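Magnesium transporter, putative (Shewanella oneidensis MR-1, PDB 3KXR) is a putative magnesium transporter that probably moves cations across the membrane, represented here by its CBS-domain pair and part of the preceding intracellular domain. Local coordinates at residues Gln75-Phe80 with Tyr107-His112; Glu140-Ser145 with Val163-Ala168. All blocks are in the same frame, centred on the assembly; numbering follows the deposited sequence.

Interaction 1. Residues Gln75-Phe80 with Tyr107-His112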
ATOM      1  N   GLN A  75      -3.240  14.659  27.432  1.00 36.54           N
ATOM      2  CA  GLN A  75      -2.881  14.082  26.127  1.00 36.44           C
ATOM      3  C   GLN A  75      -1.487  14.482  25.692  1.00 36.48           C
ATOM      4  O   GLN A  75      -0.760  13.674  25.153  1.00 36.58           O
ATOM      5  CB  GLN A  75      -3.862  14.515  25.038  1.00 36.74           C
ATOM      6  CG  GLN A  75      -5.198  13.778  25.073  1.00 36.40           C
ATOM      7  CD  GLN A  75      -6.031  14.182  26.264  1.00 37.42           C
ATOM      8  OE1 GLN A  75      -6.384  15.357  26.421  1.00 36.94           O
ATOM      9  NE2 GLN A  75      -6.300  13.221  27.151  1.00 34.99           N
ATOM     10  N   ALA A  76      -1.114  15.735  25.917  1.00 36.88           N
ATOM     11  CA  ALA A  76       0.170  16.219  25.471  1.00 37.71           C
ATOM     12  C   ALA A  76       1.254  15.484  26.247  1.00 39.24           C
ATOM     13  O   ALA A  76       2.221  15.014  25.665  1.00 40.01           O
ATOM     14  CB  ALA A  76       0.295  17.713  25.649  1.00 37.41           C
ATOM     15  N   GLN A  77       1.092  15.354  27.553  1.00 40.02           N
ATOM     16  CA  GLN A  77       2.103  14.645  28.361  1.00 40.89           C
ATOM     17  C   GLN A  77       2.298  13.227  27.867  1.00 41.17           C
ATOM     18  O   GLN A  77       3.430  12.738  27.760  1.00 41.61           O
ATOM     19  CB  GLN A  77       1.741  14.628  29.864  1.00 40.59           C
ATOM     20  CG  GLN A  77       2.020  15.981  30.518  1.00 41.20           C
ATOM     21  CD  GLN A  77       1.657  16.046  31.975  1.00 41.08           C
ATOM     22  OE1 GLN A  77       1.300  15.049  32.580  1.00 40.71           O
ATOM     23  NE2 GLN A  77       1.763  17.231  32.551  1.00 39.63           N
ATOM     24  N   ARG A  78       1.201  12.570  27.552  1.00 41.06           N
ATOM     25  CA  ARG A  78       1.277  11.196  27.122  1.00 41.75           C
ATOM     26  C   ARG A  78       1.930  11.093  25.727  1.00 42.57           C
ATOM     27  O   ARG A  78       2.638  10.135  25.423  1.00 43.06           O
ATOM     28  CB  ARG A  78      -0.121  10.604  27.155  1.00 42.02           C
ATOM     29  CG  ARG A  78      -0.197   9.253  26.563  1.00 45.06           C
ATOM     30  CD  ARG A  78      -1.498   8.571  26.885  1.00 46.99           C
ATOM     31  NE  ARG A  78      -1.481   7.198  26.376  1.00 48.60           N
ATOM     32  CZ  ARG A  78      -2.570   6.514  26.049  1.00 50.09           C
ATOM     33  NH1 ARG A  78      -3.766   7.073  26.162  1.00 51.84           N
ATOM     34  NH2 ARG A  78      -2.469   5.275  25.605  1.00 49.78           N
ATOM     35  N   PHE A  79       1.727  12.100  24.886  1.00 42.89           N
ATOM     36  CA  PHE A  79       2.318  12.091  23.549  1.00 42.91           C
ATOM     37  C   PHE A  79       3.843  12.164  23.631  1.00 42.91           C
ATOM     38  O   PHE A  79       4.571  11.469  22.916  1.00 42.65           O
ATOM     39  CB  PHE A  79       1.794  13.294  22.738  1.00 43.31           C
ATOM     40  CG  PHE A  79       1.482  12.987  21.286  1.00 42.94           C
ATOM     41  CD1 PHE A  79       2.095  11.943  20.614  1.00 42.71           C
ATOM     42  CD2 PHE A  79       0.599  13.801  20.584  1.00 42.88           C
ATOM     43  CE1 PHE A  79       1.810  11.702  19.276  1.00 43.03           C
ATOM     44  CE2 PHE A  79       0.307  13.579  19.242  1.00 42.72           C
ATOM     45  CZ  PHE A  79       0.901  12.538  18.579  1.00 43.57           C
ATOM     46  N   PHE A  80       4.326  13.029  24.504  1.00 42.73           N
ATOM     47  CA  PHE A  80       5.743  13.205  24.627  1.00 42.49           C
ATOM     48  C   PHE A  80       6.353  11.971  25.246  1.00 42.78           C
ATOM     49  O   PHE A  80       7.470  11.660  24.955  1.00 42.19           O
ATOM     50  CB  PHE A  80       6.063  14.365  25.526  1.00 42.35           C
ATOM     51  CG  PHE A  80       5.986  15.668  24.879  1.00 42.32           C
ATOM     52  CD1 PHE A  80       6.846  15.983  23.858  1.00 42.82           C
ATOM     53  CD2 PHE A  80       5.094  16.632  25.336  1.00 44.07           C
ATOM     54  CE1 PHE A  80       6.780  17.232  23.250  1.00 43.46           C
ATOM     55  CE2 PHE A  80       5.040  17.888  24.749  1.00 44.59           C
ATOM     56  CZ  PHE A  80       5.890  18.182  23.696  1.00 44.78           C
ATOM     57  N   TYR A 107       8.623  21.405  28.130  1.00 43.57           N
ATOM     58  CA  TYR A 107       9.003  21.841  29.458  1.00 44.17           C
ATOM     59  C   TYR A 107       7.841  22.525  30.196  1.00 44.43           C
ATOM     60  O   TYR A 107       7.637  22.288  31.380  1.00 44.20           O
ATOM     61  CB  TYR A 107      10.205  22.755  29.409  1.00 44.45           C
ATOM     62  CG  TYR A 107      10.634  23.226  30.778  1.00 46.79           C
ATOM     63  CD1 TYR A 107      11.580  22.517  31.506  1.00 48.55           C
ATOM     64  CD2 TYR A 107      10.082  24.379  31.353  1.00 48.91           C
ATOM     65  CE1 TYR A 107      11.973  22.938  32.753  1.00 49.80           C
ATOM     66  CE2 TYR A 107      10.472  24.808  32.599  1.00 49.45           C
ATOM     67  CZ  TYR A 107      11.424  24.080  33.294  1.00 50.73           C
ATOM     68  OH  TYR A 107      11.837  24.479  34.545  1.00 53.96           O
ATOM     69  N   ASP A 108       7.086  23.350  29.489  1.00 44.71           N
ATOM     70  CA  ASP A 108       5.950  24.021  30.102  1.00 45.78           C
ATOM     71  C   ASP A 108       4.833  23.050  30.357  1.00 45.85           C
ATOM     72  O   ASP A 108       4.228  23.116  31.412  1.00 46.86           O
ATOM     73  CB  ASP A 108       5.402  25.191  29.268  1.00 45.87           C
ATOM     74  CG  ASP A 108       6.478  26.213  28.900  1.00 48.69           C
ATOM     75  OD1 ASP A 108       7.405  26.459  29.721  1.00 48.40           O
ATOM     76  OD2 ASP A 108       6.400  26.752  27.760  1.00 53.35           O
ATOM     77  N   ILE A 109       4.533  22.141  29.438  1.00 46.05           N
ATOM     78  CA  ILE A 109       3.351  21.335  29.665  1.00 46.57           C
ATOM     79  C   ILE A 109       3.511  20.299  30.760  1.00 46.94           C
ATOM     80  O   ILE A 109       2.505  19.786  31.251  1.00 48.14           O
ATOM     81  CB  ILE A 109       2.751  20.645  28.419  1.00 46.89           C
ATOM     82  CG1 ILE A 109       3.583  19.480  27.999  1.00 47.31           C
ATOM     83  CG2 ILE A 109       2.393  21.625  27.278  1.00 48.01           C
ATOM     84  CD1 ILE A 109       2.941  18.223  28.417  1.00 48.82           C
ATOM     85  N   PHE A 110       4.737  19.985  31.169  1.00 46.60           N
ATOM     86  CA  PHE A 110       4.913  19.157  32.365  1.00 46.24           C
ATOM     87  C   PHE A 110       4.809  19.937  33.649  1.00 46.77           C
ATOM     88  O   PHE A 110       4.934  19.363  34.709  1.00 47.40           O
ATOM     89  CB  PHE A 110       6.193  18.313  32.294  1.00 46.14           C
ATOM     90  CG  PHE A 110       6.010  17.067  31.466  1.00 44.59           C
ATOM     91  CD1 PHE A 110       5.426  15.929  32.018  1.00 43.22           C
ATOM     92  CD2 PHE A 110       6.313  17.058  30.113  1.00 44.03           C
ATOM     93  CE1 PHE A 110       5.213  14.780  31.238  1.00 43.10           C
ATOM     94  CE2 PHE A 110       6.106  15.905  29.324  1.00 43.45           C
ATOM     95  CZ  PHE A 110       5.556  14.782  29.882  1.00 43.16           C
ATOM     96  N   LYS A 111       4.515  21.228  33.564  1.00 47.33           N
ATOM     97  CA  LYS A 111       4.252  22.039  34.757  1.00 48.15           C
ATOM     98  C   LYS A 111       2.797  22.392  34.957  1.00 47.37           C
ATOM     99  O   LYS A 111       2.478  23.026  35.939  1.00 47.69           O
ATOM    100  CB  LYS A 111       5.070  23.351  34.732  1.00 48.92           C
ATOM    101  CG  LYS A 111       6.577  23.114  34.766  1.00 51.83           C
ATOM    102  CD  LYS A 111       7.394  24.377  35.016  1.00 56.13           C
ATOM    103  CE  LYS A 111       8.652  24.031  35.819  1.00 58.62           C
ATOM    104  NZ  LYS A 111       9.562  25.196  35.951  1.00 61.50           N
ATOM    105  N   HIS A 112       1.912  22.004  34.050  1.00 46.83           N
ATOM    106  CA  HIS A 112       0.508  22.352  34.200  1.00 46.54           C
ATOM    107  C   HIS A 112      -0.311  21.165  34.660  1.00 46.07           C
ATOM    108  O   HIS A 112       0.191  20.055  34.772  1.00 45.76           O
ATOM    109  CB  HIS A 112      -0.027  22.947  32.899  1.00 47.06           C
ATOM    110  CG  HIS A 112       0.403  24.362  32.682  1.00 48.47           C
ATOM    111  ND1 HIS A 112       1.526  24.698  31.956  1.00 50.28           N
ATOM    112  CD2 HIS A 112      -0.118  25.527  33.132  1.00 49.43           C
ATOM    113  CE1 HIS A 112       1.668  26.010  31.950  1.00 50.19           C
ATOM    114  NE2 HIS A 112       0.688  26.535  32.664  1.00 50.03           N
TER
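Q77 and F110 mark the closest backbone approach, their CA atoms 6.7 Å apart, where helix 73-82 passes the end of the short helix 106-109 and the turn that follows it. Q77 CG lies anti to the carbonyl carbon (chi1 -76°) and the chain runs extended beyond it, antiparallel alongside I109, whose CD1 comes within 3.2 Å of Q77 CG, a tight contact. The amide then stacks on the F110 ring, the two planes 8° apart, while Q77 CG sits over the same ring as a CH-pi contact, 3.8 Å from the ring centroid and displaced toward the rim. Past the ring, Q77 NE2 donates to I109 O at 3.0 Å, nearly straight (169°) and with the acceptor lying in the amide plane. Glutamine suits the place because its methylenes and amide can lie on a ring while its N-H meets a carbonyl at a helix end.

Beside this polar link lies an apolar layer. I109 turns its CD1 toward A76 CB, 3.9 Å away, and its CG1, set between its backbone N and carbonyl carbon, meets F80 CE2 at the same distance. Alanine is small enough to let the isoleucine close against the helix. F80 CB also comes to the edge of the F110 ring, 4.1 Å from F110 CE2. L91 of strand 90-94 packs on both A76 and F80, tying this layer to the sheet of the CBS domain, while on the far side of the helix R78 forms a salt bridge with E20 of the second subunit.

One directional bond beside the apolar layer, between the partly exposed Q77 and the buried I109, therefore fixes the amide against the ring and ties it to the last residue of helix 106-109.

Interaction 2. Residues Glu140-Ser145 with Val163-Ala168; sequences EAIEHS and VTLRAA
I142, near the end of helix 135-143, makes most of the apolar contact with residues 163-168, where strand 159-164 gives way to helix 165-176. Its two branches divide the work. CG1 stands anti to the carbonyl carbon (chi1 -48°), and from it CD1 meets V163 CG1 at 3.4 Å, the two side chains crossing at about a right angle. The same methyl lies 4.2 Å from A168 CB, so it touches both the end of the strand (V163) and the first turn of the helix (A168). The other branch, I142 CG2, rests against the backbone of L165, 3.9 Å from L165 CA. A branched residue fits here because it can fill both directions at once, and the small A168 lets it come close. Farther out, L165 CD1 approaches E143 CA, giving the contact a more exposed border.

Hydrogen bonds shape each segment separately. T164 is the N-cap of helix 165-176: its OG1 accepts from A167 N at 3.0 Å, a role suited to a threonine hydroxyl, and its side chain starts out away from I142. At the C-terminal end of helix 135-143, S145 OG donates to I142 O over 2.8 Å and is also hydrogen-bonded to E147 N, bracing the turn out of the helix. H144 centres an inverse gamma turn.

L150 of strand 149-153 packs on I142, and V163 pairs with L150 through the backbone. The two helices thus meet beside a mixed sheet, in the beta-alpha-beta-beta-alpha order of a CBS domain: strand 129-130, helix 135-143, strands 149-153 and 159-164, helix 165-176.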
ATOM      1  N   GLU A 140      17.984  29.776   8.933  1.00 44.38           N
ATOM      2  CA  GLU A 140      18.288  30.845   9.879  1.00 45.48           C
ATOM      3  C   GLU A 140      17.283  30.929  11.023  1.00 44.96           C
ATOM      4  O   GLU A 140      17.657  31.123  12.189  1.00 44.87           O
ATOM      5  CB  GLU A 140      18.335  32.201   9.181  1.00 46.13           C
ATOM      6  CG  GLU A 140      19.732  32.619   8.858  1.00 50.16           C
ATOM      7  CD  GLU A 140      19.805  34.036   8.336  1.00 55.24           C
ATOM      8  OE1 GLU A 140      20.086  34.959   9.157  1.00 57.27           O
ATOM      9  OE2 GLU A 140      19.572  34.206   7.104  1.00 57.50           O
ATOM     10  N   ALA A 141      16.008  30.812  10.660  1.00 44.36           N
ATOM     11  CA  ALA A 141      14.921  30.993  11.596  1.00 43.95           C
ATOM     12  C   ALA A 141      14.999  29.936  12.688  1.00 44.01           C
ATOM     13  O   ALA A 141      14.786  30.262  13.843  1.00 43.15           O
ATOM     14  CB  ALA A 141      13.565  30.972  10.885  1.00 43.08           C
ATOM     15  N   ILE A 142      15.325  28.692  12.319  1.00 44.80           N
ATOM     16  CA  ILE A 142      15.468  27.593  13.306  1.00 45.56           C
ATOM     17  C   ILE A 142      16.782  27.736  14.063  1.00 45.49           C
ATOM     18  O   ILE A 142      16.802  27.659  15.289  1.00 45.93           O
ATOM     19  CB  ILE A 142      15.414  26.158  12.691  1.00 46.00           C
ATOM     20  CG1 ILE A 142      14.234  26.003  11.751  1.00 48.66           C
ATOM     21  CG2 ILE A 142      15.227  25.099  13.783  1.00 45.20           C
ATOM     22  CD1 ILE A 142      14.181  24.651  10.982  1.00 52.97           C
ATOM     23  N   GLU A 143      17.867  27.975  13.338  1.00 45.50           N
ATOM     24  CA  GLU A 143      19.179  28.047  13.953  1.00 45.84           C
ATOM     25  C   GLU A 143      19.283  29.150  14.981  1.00 45.88           C
ATOM     26  O   GLU A 143      19.803  28.914  16.060  1.00 46.23           O
ATOM     27  CB  GLU A 143      20.291  28.238  12.914  1.00 46.36           C
ATOM     28  CG  GLU A 143      21.717  28.107  13.520  1.00 47.59           C
ATOM     29  CD  GLU A 143      22.862  28.588  12.622  1.00 48.40           C
ATOM     30  OE1 GLU A 143      22.687  28.675  11.374  1.00 48.36           O
ATOM     31  OE2 GLU A 143      23.955  28.836  13.190  1.00 47.46           O
ATOM     32  N   HIS A 144      18.818  30.352  14.656  1.00 45.98           N
ATOM     33  CA  HIS A 144      18.945  31.480  15.593  1.00 46.32           C
ATOM     34  C   HIS A 144      17.696  31.656  16.418  1.00 46.22           C
ATOM     35  O   HIS A 144      17.110  32.705  16.446  1.00 47.12           O
ATOM     36  CB  HIS A 144      19.261  32.765  14.849  1.00 46.19           C
ATOM     37  CG  HIS A 144      20.507  32.674  14.041  1.00 47.11           C
ATOM     38  ND1 HIS A 144      21.751  32.533  14.616  1.00 48.15           N
ATOM     39  CD2 HIS A 144      20.705  32.659  12.702  1.00 47.96           C
ATOM     40  CE1 HIS A 144      22.667  32.458  13.668  1.00 48.14           C
ATOM     41  NE2 HIS A 144      22.059  32.530  12.497  1.00 48.59           N
ATOM     42  N   SER A 145      17.293  30.605  17.091  1.00 46.37           N
ATOM     43  CA  SER A 145      16.145  30.655  17.970  1.00 46.37           C
ATOM     44  C   SER A 145      16.448  29.704  19.092  1.00 46.05           C
ATOM     45  O   SER A 145      17.546  29.155  19.186  1.00 46.04           O
ATOM     46  CB  SER A 145      14.901  30.181  17.236  1.00 46.36           C
ATOM     47  OG  SER A 145      14.962  28.778  17.048  1.00 46.14           O
ATOM     48  N   VAL A 163       9.911  21.407  10.138  1.00 37.10           N
ATOM     49  CA  VAL A 163      11.295  21.296   9.758  1.00 37.89           C
ATOM     50  C   VAL A 163      12.157  21.272  10.983  1.00 36.92           C
ATOM     51  O   VAL A 163      11.939  22.046  11.882  1.00 37.82           O
ATOM     52  CB  VAL A 163      11.704  22.479   8.946  1.00 39.01           C
ATOM     53  CG1 VAL A 163      13.197  22.372   8.639  1.00 39.62           C
ATOM     54  CG2 VAL A 163      10.904  22.476   7.665  1.00 40.77           C
ATOM     55  N   THR A 164      13.135  20.395  11.025  1.00 36.69           N
ATOM     56  CA  THR A 164      13.945  20.250  12.216  1.00 36.78           C
ATOM     57  C   THR A 164      15.279  20.998  12.151  1.00 37.17           C
ATOM     58  O   THR A 164      15.750  21.353  11.088  1.00 38.54           O
ATOM     59  CB  THR A 164      14.276  18.808  12.462  1.00 36.39           C
ATOM     60  OG1 THR A 164      15.046  18.342  11.362  1.00 38.31           O
ATOM     61  CG2 THR A 164      13.028  17.946  12.617  1.00 34.25           C
ATOM     62  N   LEU A 165      15.890  21.214  13.304  1.00 37.39           N
ATOM     63  CA  LEU A 165      17.221  21.783  13.349  1.00 37.68           C
ATOM     64  C   LEU A 165      18.220  20.931  12.558  1.00 38.00           C
ATOM     65  O   LEU A 165      19.034  21.451  11.830  1.00 38.12           O
ATOM     66  CB  LEU A 165      17.693  21.948  14.794  1.00 37.06           C
ATOM     67  CG  LEU A 165      19.089  22.553  14.931  1.00 36.56           C
ATOM     68  CD1 LEU A 165      19.258  23.894  14.190  1.00 36.63           C
ATOM     69  CD2 LEU A 165      19.359  22.741  16.359  1.00 34.17           C
ATOM     70  N   ARG A 166      18.131  19.622  12.696  1.00 38.66           N
ATOM     71  CA  ARG A 166      18.962  18.700  11.909  1.00 39.08           C
ATOM     72  C   ARG A 166      18.838  18.910  10.402  1.00 39.54           C
ATOM     73  O   ARG A 166      19.842  18.946   9.705  1.00 39.54           O
ATOM     74  CB  ARG A 166      18.608  17.247  12.230  1.00 38.51           C
ATOM     75  CG  ARG A 166      19.718  16.279  11.856  1.00 37.02           C
ATOM     76  CD  ARG A 166      19.337  14.845  12.187  1.00 36.20           C
ATOM     77  NE  ARG A 166      18.975  14.679  13.586  1.00 36.92           N
ATOM     78  CZ  ARG A 166      19.843  14.642  14.594  1.00 36.80           C
ATOM     79  NH1 ARG A 166      19.404  14.497  15.839  1.00 37.81           N
ATOM     80  NH2 ARG A 166      21.145  14.754  14.366  1.00 36.92           N
ATOM     81  N   ALA A 167      17.608  19.047   9.911  1.00 40.52           N
ATOM     82  CA  ALA A 167      17.382  19.303   8.488  1.00 41.17           C
ATOM     83  C   ALA A 167      17.993  20.651   8.105  1.00 42.20           C
ATOM     84  O   ALA A 167      18.607  20.783   7.057  1.00 42.50           O
ATOM     85  CB  ALA A 167      15.900  19.259   8.152  1.00 40.23           C
ATOM     86  N   ALA A 168      17.848  21.654   8.957  1.00 43.44           N
ATOM     87  CA  ALA A 168      18.420  22.971   8.647  1.00 44.34           C
ATOM     88  C   ALA A 168      19.929  22.878   8.451  1.00 45.31           C
ATOM     89  O   ALA A 168      20.502  23.579   7.613  1.00 44.89           O
ATOM     90  CB  ALA A 168      18.107  23.970   9.744  1.00 43.87           C
TER

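In the fold
Interaction 1 and interaction 2 fall in successive CBS domains and occupy comparable places: each sets the helix after the first strand against the region following the third strand, the short helix 106-109 and its turn in interaction 1, the strand-to-helix junction in interaction 2. Their centres lie 23 Å apart and their nearest atoms about 12 Å, so they do not touch. They differ in chemistry, one adding a side-chain-to-backbone hydrogen bond and an amide-ring stack, the other resting on apolar side-chain contacts, with no hydrogen bond between its segments. Interaction 1 lies farther from the chain centre and adjoins the second subunit, whereas no other chain of the assembly touches the segments of interaction 2.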